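Local coordinates for protein flavodoxin (Bacillus cereus, PDB 6GAQ) that binds flavin mononucleotide and probably serves as a low-potential electron donor to a number of redox enzymes, at residues 25-38 against 140-154. Residues are numbered along the deposited sequence; the frame is centred on the assembly and turned at random.
Sequences IADLIKVSLDAFDH and VEKCSNFAIAFAEKF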
ATOM      1  N   ILE A  25      -5.012  -2.560   8.273  1.00 34.79           N
ATOM      2  CA  ILE A  25      -3.775  -1.792   8.164  1.00 39.23           C
ATOM      3  C   ILE A  25      -4.036  -0.471   7.453  1.00 34.63           C
ATOM      4  O   ILE A  25      -3.514   0.579   7.849  1.00 31.73           O
ATOM      5  CB  ILE A  25      -2.693  -2.615   7.441  1.00 26.28           C
ATOM      6  CG1 ILE A  25      -2.458  -3.942   8.159  1.00 28.15           C
ATOM      7  CG2 ILE A  25      -1.399  -1.826   7.348  1.00 23.32           C
ATOM      8  CD1 ILE A  25      -1.644  -4.924   7.355  1.00 37.41           C
ATOM      9  N   ALA A  26      -4.847  -0.504   6.393  1.00 23.03           N
ATOM     10  CA  ALA A  26      -5.165   0.719   5.663  1.00 22.97           C
ATOM     11  C   ALA A  26      -5.897   1.717   6.552  1.00 28.48           C
ATOM     12  O   ALA A  26      -5.680   2.931   6.444  1.00 26.59           O
ATOM     13  CB  ALA A  26      -5.998   0.388   4.426  1.00 24.41           C
ATOM     14  N   ASP A  27      -6.764   1.224   7.440  1.00 31.00           N
ATOM     15  CA  ASP A  27      -7.488   2.116   8.341  1.00 28.95           C
ATOM     16  C   ASP A  27      -6.545   2.789   9.331  1.00 26.71           C
ATOM     17  O   ASP A  27      -6.687   3.984   9.619  1.00 32.27           O
ATOM     18  CB  ASP A  27      -8.579   1.343   9.080  1.00 34.01           C
ATOM     19  CG  ASP A  27      -9.694   0.885   8.161  1.00 36.11           C
ATOM     20  OD1 ASP A  27      -9.891   1.520   7.103  1.00 32.84           O
ATOM     21  OD2 ASP A  27     -10.376  -0.107   8.496  1.00 34.11           O
ATOM     22  N   LEU A  28      -5.577   2.038   9.863  1.00 35.51           N
ATOM     23  CA  LEU A  28      -4.636   2.613  10.817  1.00 25.78           C
ATOM     24  C   LEU A  28      -3.770   3.683  10.162  1.00 23.95           C
ATOM     25  O   LEU A  28      -3.531   4.744  10.750  1.00 26.15           O
ATOM     26  CB  LEU A  28      -3.765   1.514  11.425  1.00 29.78           C
ATOM     27  CG  LEU A  28      -4.451   0.531  12.377  1.00 23.02           C
ATOM     28  CD1 LEU A  28      -3.600  -0.713  12.567  1.00 28.43           C
ATOM     29  CD2 LEU A  28      -4.740   1.190  13.716  1.00 34.87           C
ATOM     30  N   ILE A  29      -3.298   3.426   8.941  1.00 25.58           N
ATOM     31  CA  ILE A  29      -2.434   4.387   8.261  1.00 29.11           C
ATOM     32  C   ILE A  29      -3.193   5.674   7.960  1.00 33.65           C
ATOM     33  O   ILE A  29      -2.649   6.776   8.099  1.00 32.90           O
ATOM     34  CB  ILE A  29      -1.845   3.761   6.984  1.00 37.16           C
ATOM     35  CG1 ILE A  29      -0.987   2.545   7.336  1.00 26.58           C
ATOM     36  CG2 ILE A  29      -1.029   4.784   6.209  1.00 20.42           C
ATOM     37  CD1 ILE A  29      -0.664   1.664   6.152  1.00 41.20           C
ATOM     38  N   LYS A  30      -4.459   5.558   7.549  1.00 35.93           N
ATOM     39  CA  LYS A  30      -5.247   6.745   7.233  1.00 33.19           C
ATOM     40  C   LYS A  30      -5.427   7.636   8.454  1.00 36.14           C
ATOM     41  O   LYS A  30      -5.316   8.864   8.358  1.00 35.49           O
ATOM     42  CB  LYS A  30      -6.610   6.338   6.669  1.00 28.94           C
ATOM     43  CG  LYS A  30      -7.667   7.426   6.780  1.00 30.16           C
ATOM     44  CD  LYS A  30      -8.961   7.029   6.094  1.00 54.27           C
ATOM     45  CE  LYS A  30     -10.015   8.110   6.261  1.00 40.50           C
ATOM     46  NZ  LYS A  30      -9.474   9.454   5.914  1.00 51.19           N
ATOM     47  N   VAL A  31      -5.703   7.033   9.612  1.00 27.90           N
ATOM     48  CA  VAL A  31      -5.942   7.813  10.823  1.00 26.65           C
ATOM     49  C   VAL A  31      -4.693   8.595  11.215  1.00 35.11           C
ATOM     50  O   VAL A  31      -4.773   9.768  11.602  1.00 30.93           O
ATOM     51  CB  VAL A  31      -6.424   6.890  11.958  1.00 24.44           C
ATOM     52  CG1 VAL A  31      -6.297   7.579  13.295  1.00 28.60           C
ATOM     53  CG2 VAL A  31      -7.864   6.464  11.713  1.00 29.49           C
ATOM     54  N   SER A  32      -3.520   7.965  11.112  1.00 40.70           N
ATOM     55  CA  SER A  32      -2.272   8.684  11.359  1.00 32.61           C
ATOM     56  C   SER A  32      -2.094   9.818  10.360  1.00 37.56           C
ATOM     57  O   SER A  32      -1.756  10.947  10.735  1.00 39.45           O
ATOM     58  CB  SER A  32      -1.084   7.725  11.287  1.00 36.17           C
ATOM     59  OG  SER A  32       0.139   8.437  11.212  1.00 46.90           O
ATOM     60  N   LEU A  33      -2.317   9.530   9.077  1.00 40.27           N
ATOM     61  CA  LEU A  33      -2.220  10.559   8.052  1.00 38.13           C
ATOM     62  C   LEU A  33      -3.299  11.622   8.200  1.00 33.21           C
ATOM     63  O   LEU A  33      -3.146  12.717   7.654  1.00 51.13           O
ATOM     64  CB  LEU A  33      -2.299   9.928   6.662  1.00 33.88           C
ATOM     65  CG  LEU A  33      -1.090   9.113   6.203  1.00 31.45           C
ATOM     66  CD1 LEU A  33      -1.350   8.516   4.830  1.00 37.61           C
ATOM     67  CD2 LEU A  33       0.160   9.975   6.192  1.00 31.53           C
ATOM     68  N   ASP A  34      -4.390  11.320   8.909  1.00 42.79           N
ATOM     69  CA  ASP A  34      -5.396  12.338   9.191  1.00 33.01           C
ATOM     70  C   ASP A  34      -4.872  13.368  10.184  1.00 43.01           C
ATOM     71  O   ASP A  34      -5.160  14.562  10.058  1.00 37.90           O
ATOM     72  CB  ASP A  34      -6.668  11.691   9.735  1.00 30.66           C
ATOM     73  CG  ASP A  34      -7.523  11.067   8.653  1.00 41.09           C
ATOM     74  OD1 ASP A  34      -7.341  11.411   7.467  1.00 56.05           O
ATOM     75  OD2 ASP A  34      -8.379  10.226   8.997  1.00 42.42           O
ATOM     76  N   ALA A  35      -4.105  12.917  11.182  1.00 37.53           N
ATOM     77  CA  ALA A  35      -3.657  13.810  12.247  1.00 29.79           C
ATOM     78  C   ALA A  35      -2.778  14.926  11.702  1.00 32.25           C
ATOM     79  O   ALA A  35      -2.865  16.073  12.157  1.00 53.23           O
ATOM     80  CB  ALA A  35      -2.921  13.013  13.321  1.00 39.11           C
ATOM     81  N   PHE A  36      -1.910  14.608  10.747  1.00 36.59           N
ATOM     82  CA  PHE A  36      -1.335  15.634   9.890  1.00 41.27           C
ATOM     83  C   PHE A  36      -2.416  16.067   8.911  1.00 53.78           C
ATOM     84  O   PHE A  36      -3.033  15.226   8.254  1.00 67.17           O
ATOM     85  CB  PHE A  36      -0.112  15.107   9.141  1.00 45.70           C
ATOM     86  CG  PHE A  36       0.858  14.353  10.006  1.00 35.10           C
ATOM     87  CD1 PHE A  36       0.719  12.987  10.199  1.00 38.99           C
ATOM     88  CD2 PHE A  36       1.911  15.007  10.624  1.00 36.93           C
ATOM     89  CE1 PHE A  36       1.609  12.291  10.995  1.00 32.33           C
ATOM     90  CE2 PHE A  36       2.803  14.316  11.422  1.00 32.32           C
ATOM     91  CZ  PHE A  36       2.653  12.956  11.608  1.00 35.87           C
ATOM     92  N   ASP A  37      -2.663  17.370   8.816  1.00 53.15           N
ATOM     93  CA  ASP A  37      -3.841  17.826   8.084  1.00 63.55           C
ATOM     94  C   ASP A  37      -3.752  17.530   6.589  1.00 53.21           C
ATOM     95  O   ASP A  37      -3.980  18.414   5.755  1.00 62.77           O
ATOM     96  CB  ASP A  37      -4.069  19.316   8.337  1.00 65.31           C
ATOM     97  CG  ASP A  37      -4.488  19.599   9.768  1.00 75.67           C
ATOM     98  OD1 ASP A  37      -5.253  18.791  10.336  1.00 89.27           O
ATOM     99  OD2 ASP A  37      -4.046  20.622  10.331  1.00 78.94           O
ATOM    100  N   HIS A  38      -3.450  16.276   6.250  1.00 39.97           N
ATOM    101  CA  HIS A  38      -3.436  15.790   4.881  1.00 44.26           C
ATOM    102  C   HIS A  38      -4.839  15.361   4.458  1.00 45.69           C
ATOM    103  O   HIS A  38      -5.714  15.096   5.287  1.00 46.59           O
ATOM    104  CB  HIS A  38      -2.476  14.606   4.734  1.00 36.42           C
ATOM    105  CG  HIS A  38      -1.030  14.965   4.885  1.00 43.31           C
ATOM    106  ND1 HIS A  38      -0.491  16.129   4.380  1.00 42.75           N
ATOM    107  CD2 HIS A  38      -0.006  14.304   5.477  1.00 42.00           C
ATOM    108  CE1 HIS A  38       0.800  16.171   4.656  1.00 45.11           C
ATOM    109  NE2 HIS A  38       1.119  15.077   5.322  1.00 58.45           N
ATOM    110  N   VAL A 140       0.323  -2.545  15.842  1.00 41.07           N
ATOM    111  CA  VAL A 140      -0.220  -1.191  15.780  1.00 32.81           C
ATOM    112  C   VAL A 140       0.908  -0.169  15.769  1.00 40.25           C
ATOM    113  O   VAL A 140       0.837   0.851  15.073  1.00 39.12           O
ATOM    114  CB  VAL A 140      -1.191  -0.956  16.953  1.00 25.07           C
ATOM    115  CG1 VAL A 140      -1.701   0.478  16.951  1.00 32.02           C
ATOM    116  CG2 VAL A 140      -2.348  -1.941  16.885  1.00 23.93           C
ATOM    117  N   GLU A 141       1.973  -0.429  16.532  1.00 39.98           N
ATOM    118  CA  GLU A 141       3.110   0.483  16.543  1.00 39.64           C
ATOM    119  C   GLU A 141       3.923   0.384  15.257  1.00 34.93           C
ATOM    120  O   GLU A 141       4.562   1.363  14.857  1.00 28.97           O
ATOM    121  CB  GLU A 141       3.992   0.208  17.760  1.00 54.06           C
ATOM    122  CG  GLU A 141       3.442   0.789  19.054  1.00 57.24           C
ATOM    123  CD  GLU A 141       4.527   1.097  20.065  1.00 64.49           C
ATOM    124  OE1 GLU A 141       5.409   0.237  20.275  1.00 69.72           O
ATOM    125  OE2 GLU A 141       4.498   2.201  20.649  1.00 67.55           O
ATOM    126  N   LYS A 142       3.916  -0.779  14.603  1.00 40.13           N
ATOM    127  CA  LYS A 142       4.552  -0.892  13.294  1.00 33.32           C
ATOM    128  C   LYS A 142       3.843  -0.012  12.272  1.00 43.09           C
ATOM    129  O   LYS A 142       4.487   0.714  11.505  1.00 44.55           O
ATOM    130  CB  LYS A 142       4.561  -2.352  12.833  1.00 36.15           C
ATOM    131  CG  LYS A 142       5.751  -3.158  13.327  1.00 32.92           C
ATOM    132  CD  LYS A 142       5.519  -4.653  13.152  1.00 30.06           C
ATOM    133  CE  LYS A 142       5.755  -5.090  11.714  1.00 37.57           C
ATOM    134  NZ  LYS A 142       5.594  -6.561  11.550  1.00 27.83           N
ATOM    135  N   CYS A 143       2.508  -0.064  12.251  1.00 33.59           N
ATOM    136  CA  CYS A 143       1.747   0.785  11.341  1.00 25.33           C
ATOM    137  C   CYS A 143       1.900   2.257  11.703  1.00 40.72           C
ATOM    138  O   CYS A 143       1.993   3.114  10.816  1.00 35.53           O
ATOM    139  CB  CYS A 143       0.273   0.383  11.359  1.00 20.47           C
ATOM    140  SG  CYS A 143      -0.047  -1.355  10.981  1.00 30.85           S
ATOM    141  N   SER A 144       1.928   2.567  13.002  1.00 32.26           N
ATOM    142  CA  SER A 144       2.046   3.958  13.432  1.00 25.04           C
ATOM    143  C   SER A 144       3.380   4.559  13.006  1.00 33.78           C
ATOM    144  O   SER A 144       3.437   5.716  12.573  1.00 38.77           O
ATOM    145  CB  SER A 144       1.870   4.053  14.947  1.00 34.62           C
ATOM    146  OG  SER A 144       1.865   5.403  15.376  1.00 34.92           O
ATOM    147  N   ASN A 145       4.465   3.790  13.121  1.00 32.06           N
ATOM    148  CA  ASN A 145       5.771   4.293  12.705  1.00 37.04           C
ATOM    149  C   ASN A 145       5.850   4.441  11.190  1.00 41.62           C
ATOM    150  O   ASN A 145       6.428   5.409  10.684  1.00 35.80           O
ATOM    151  CB  ASN A 145       6.878   3.368  13.209  1.00 38.08           C
ATOM    152  CG  ASN A 145       6.941   3.303  14.721  1.00 46.36           C
ATOM    153  OD1 ASN A 145       6.523   4.233  15.412  1.00 52.75           O
ATOM    154  ND2 ASN A 145       7.462   2.200  15.245  1.00 44.21           N
ATOM    155  N   PHE A 146       5.274   3.488  10.453  1.00 27.23           N
ATOM    156  CA  PHE A 146       5.320   3.541   8.994  1.00 29.30           C
ATOM    157  C   PHE A 146       4.589   4.769   8.466  1.00 35.60           C
ATOM    158  O   PHE A 146       5.108   5.494   7.609  1.00 34.80           O
ATOM    159  CB  PHE A 146       4.721   2.259   8.412  1.00 36.91           C
ATOM    160  CG  PHE A 146       4.718   2.214   6.909  1.00 32.31           C
ATOM    161  CD1 PHE A 146       5.836   1.785   6.214  1.00 40.53           C
ATOM    162  CD2 PHE A 146       3.594   2.591   6.194  1.00 49.20           C
ATOM    163  CE1 PHE A 146       5.835   1.739   4.831  1.00 44.39           C
ATOM    164  CE2 PHE A 146       3.586   2.550   4.812  1.00 39.17           C
ATOM    165  CZ  PHE A 146       4.709   2.123   4.130  1.00 44.82           C
ATOM    166  N   ALA A 147       3.380   5.021   8.973  1.00 37.73           N
ATOM    167  CA  ALA A 147       2.585   6.137   8.471  1.00 35.41           C
ATOM    168  C   ALA A 147       3.194   7.483   8.842  1.00 33.84           C
ATOM    169  O   ALA A 147       3.094   8.440   8.066  1.00 39.03           O
ATOM    170  CB  ALA A 147       1.154   6.039   8.998  1.00 27.97           C
ATOM    171  N   ILE A 148       3.824   7.580  10.014  1.00 24.25           N
ATOM    172  CA  ILE A 148       4.415   8.847  10.434  1.00 30.77           C
ATOM    173  C   ILE A 148       5.638   9.175   9.587  1.00 37.60           C
ATOM    174  O   ILE A 148       5.836  10.325   9.179  1.00 38.81           O
ATOM    175  CB  ILE A 148       4.752   8.804  11.936  1.00 34.49           C
ATOM    176  CG1 ILE A 148       3.474   8.924  12.770  1.00 42.14           C
ATOM    177  CG2 ILE A 148       5.729   9.912  12.302  1.00 23.59           C
ATOM    178  CD1 ILE A 148       3.671   8.615  14.238  1.00 37.85           C
ATOM    179  N   ALA A 149       6.473   8.171   9.303  1.00 37.20           N
ATOM    180  CA  ALA A 149       7.642   8.401   8.459  1.00 40.11           C
ATOM    181  C   ALA A 149       7.232   8.831   7.056  1.00 48.98           C
ATOM    182  O   ALA A 149       7.901   9.663   6.432  1.00 43.90           O
ATOM    183  CB  ALA A 149       8.508   7.143   8.403  1.00 27.56           C
ATOM    184  N   PHE A 150       6.133   8.271   6.543  1.00 39.17           N
ATOM    185  CA  PHE A 150       5.612   8.712   5.254  1.00 42.68           C
ATOM    186  C   PHE A 150       5.161  10.164   5.318  1.00 38.43           C
ATOM    187  O   PHE A 150       5.389  10.936   4.379  1.00 49.38           O
ATOM    188  CB  PHE A 150       4.459   7.808   4.821  1.00 31.69           C
ATOM    189  CG  PHE A 150       4.000   8.040   3.410  1.00 41.32           C
ATOM    190  CD1 PHE A 150       4.670   7.463   2.345  1.00 44.94           C
ATOM    191  CD2 PHE A 150       2.891   8.829   3.149  1.00 49.97           C
ATOM    192  CE1 PHE A 150       4.248   7.672   1.044  1.00 41.14           C
ATOM    193  CE2 PHE A 150       2.463   9.039   1.851  1.00 49.35           C
ATOM    194  CZ  PHE A 150       3.142   8.461   0.798  1.00 46.45           C
ATOM    195  N   ALA A 151       4.521  10.556   6.423  1.00 47.35           N
ATOM    196  CA  ALA A 151       4.108  11.945   6.585  1.00 49.04           C
ATOM    197  C   ALA A 151       5.307  12.875   6.711  1.00 35.37           C
ATOM    198  O   ALA A 151       5.239  14.032   6.279  1.00 46.14           O
ATOM    199  CB  ALA A 151       3.197  12.083   7.804  1.00 39.09           C
ATOM    200  N   GLU A 152       6.407  12.393   7.297  1.00 51.64           N
ATOM    201  CA  GLU A 152       7.612  13.209   7.385  1.00 54.91           C
ATOM    202  C   GLU A 152       8.202  13.486   6.009  1.00 56.90           C
ATOM    203  O   GLU A 152       8.897  14.491   5.825  1.00 58.67           O
ATOM    204  CB  GLU A 152       8.645  12.527   8.282  1.00 54.35           C
ATOM    205  CG  GLU A 152       8.379  12.694   9.769  1.00 72.22           C
ATOM    206  CD  GLU A 152       9.203  11.748  10.620  1.00 92.20           C
ATOM    207  OE1 GLU A 152       8.935  11.653  11.836  1.00 90.27           O
ATOM    208  OE2 GLU A 152      10.120  11.098  10.073  1.00 72.88           O
ATOM    209  N   LYS A 153       7.938  12.611   5.036  1.00 52.59           N
ATOM    210  CA  LYS A 153       8.349  12.863   3.661  1.00 60.96           C
ATOM    211  C   LYS A 153       7.520  13.951   2.994  1.00 60.80           C
ATOM    212  O   LYS A 153       7.862  14.374   1.885  1.00 68.57           O
ATOM    213  CB  LYS A 153       8.258  11.573   2.843  1.00 54.39           C
ATOM    214  CG  LYS A 153       9.035  10.406   3.430  1.00 54.95           C
ATOM    215  CD  LYS A 153      10.533  10.639   3.342  1.00 46.29           C
ATOM    216  CE  LYS A 153      11.290   9.696   4.263  1.00 47.16           C
ATOM    217  NZ  LYS A 153      10.852   8.284   4.094  1.00 45.99           N
ATOM    218  N   PHE A 154       6.451  14.409   3.637  1.00 64.67           N
ATOM    219  CA  PHE A 154       5.589  15.443   3.078  1.00 52.38           C
ATOM    220  C   PHE A 154       5.648  16.710   3.918  1.00 64.46           C
ATOM    221  O   PHE A 154       4.733  17.532   3.869  1.00 67.93           O
ATOM    222  CB  PHE A 154       4.144  14.948   2.984  1.00 43.14           C
ATOM    223  CG  PHE A 154       3.913  13.964   1.878  1.00 52.50           C
ATOM    224  CD1 PHE A 154       4.414  12.677   1.964  1.00 54.50           C
ATOM    225  CD2 PHE A 154       3.194  14.324   0.751  1.00 44.29           C
ATOM    226  CE1 PHE A 154       4.206  11.770   0.949  1.00 42.40           C
ATOM    227  CE2 PHE A 154       2.981  13.418  -0.268  1.00 42.65           C
ATOM    228  CZ  PHE A 154       3.488  12.139  -0.168  1.00 42.52           C
ATOM    229  OXT PHE A 154       6.598  16.932   4.669  1.00 65.60           O
TER
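The ring of F36, just past its helix end, offers a flat face to the methyl of A151, a CH-pi contact with A151 CB 3.7 Å from the ring centroid, while I148 CG1 meets the ring edge. At the chain's C-terminus F154 turns its edge toward the face of H38, the planes at 66°, and F154 CB touches H38 NE2 at 3.8 Å. The F150 ring takes L33 CD2 at its edge, and I29 CD1 approaches the F146 ring, both branched chains reaching aromatic carbon. Nearer the middle of the contact, the axes of 25-35 and 140-152 cross at -45° and come within 8.8 Å, a spacing that small residues permit: A147 CB sits 3.4 Å from S32 OG and 3.8 Å from I29 CG2. A chi1 of 166° swings the S32 hydroxyl toward A147 and I148; serine is small, and its site only partly buried. Farther along, C143 SG, slim and little polar, touches I25 CG2 and L28 CD1, each 3.9 Å away. The contact thus joins helices 21-35 and 137-152, neighbours on one face of the parallel sheet of this flavodoxin-like fold; beneath them, I25 and I29 rest on F95 of strand 91-98, F146 and F150 on strand 122-131, and L33 on V40 of strand 40-44.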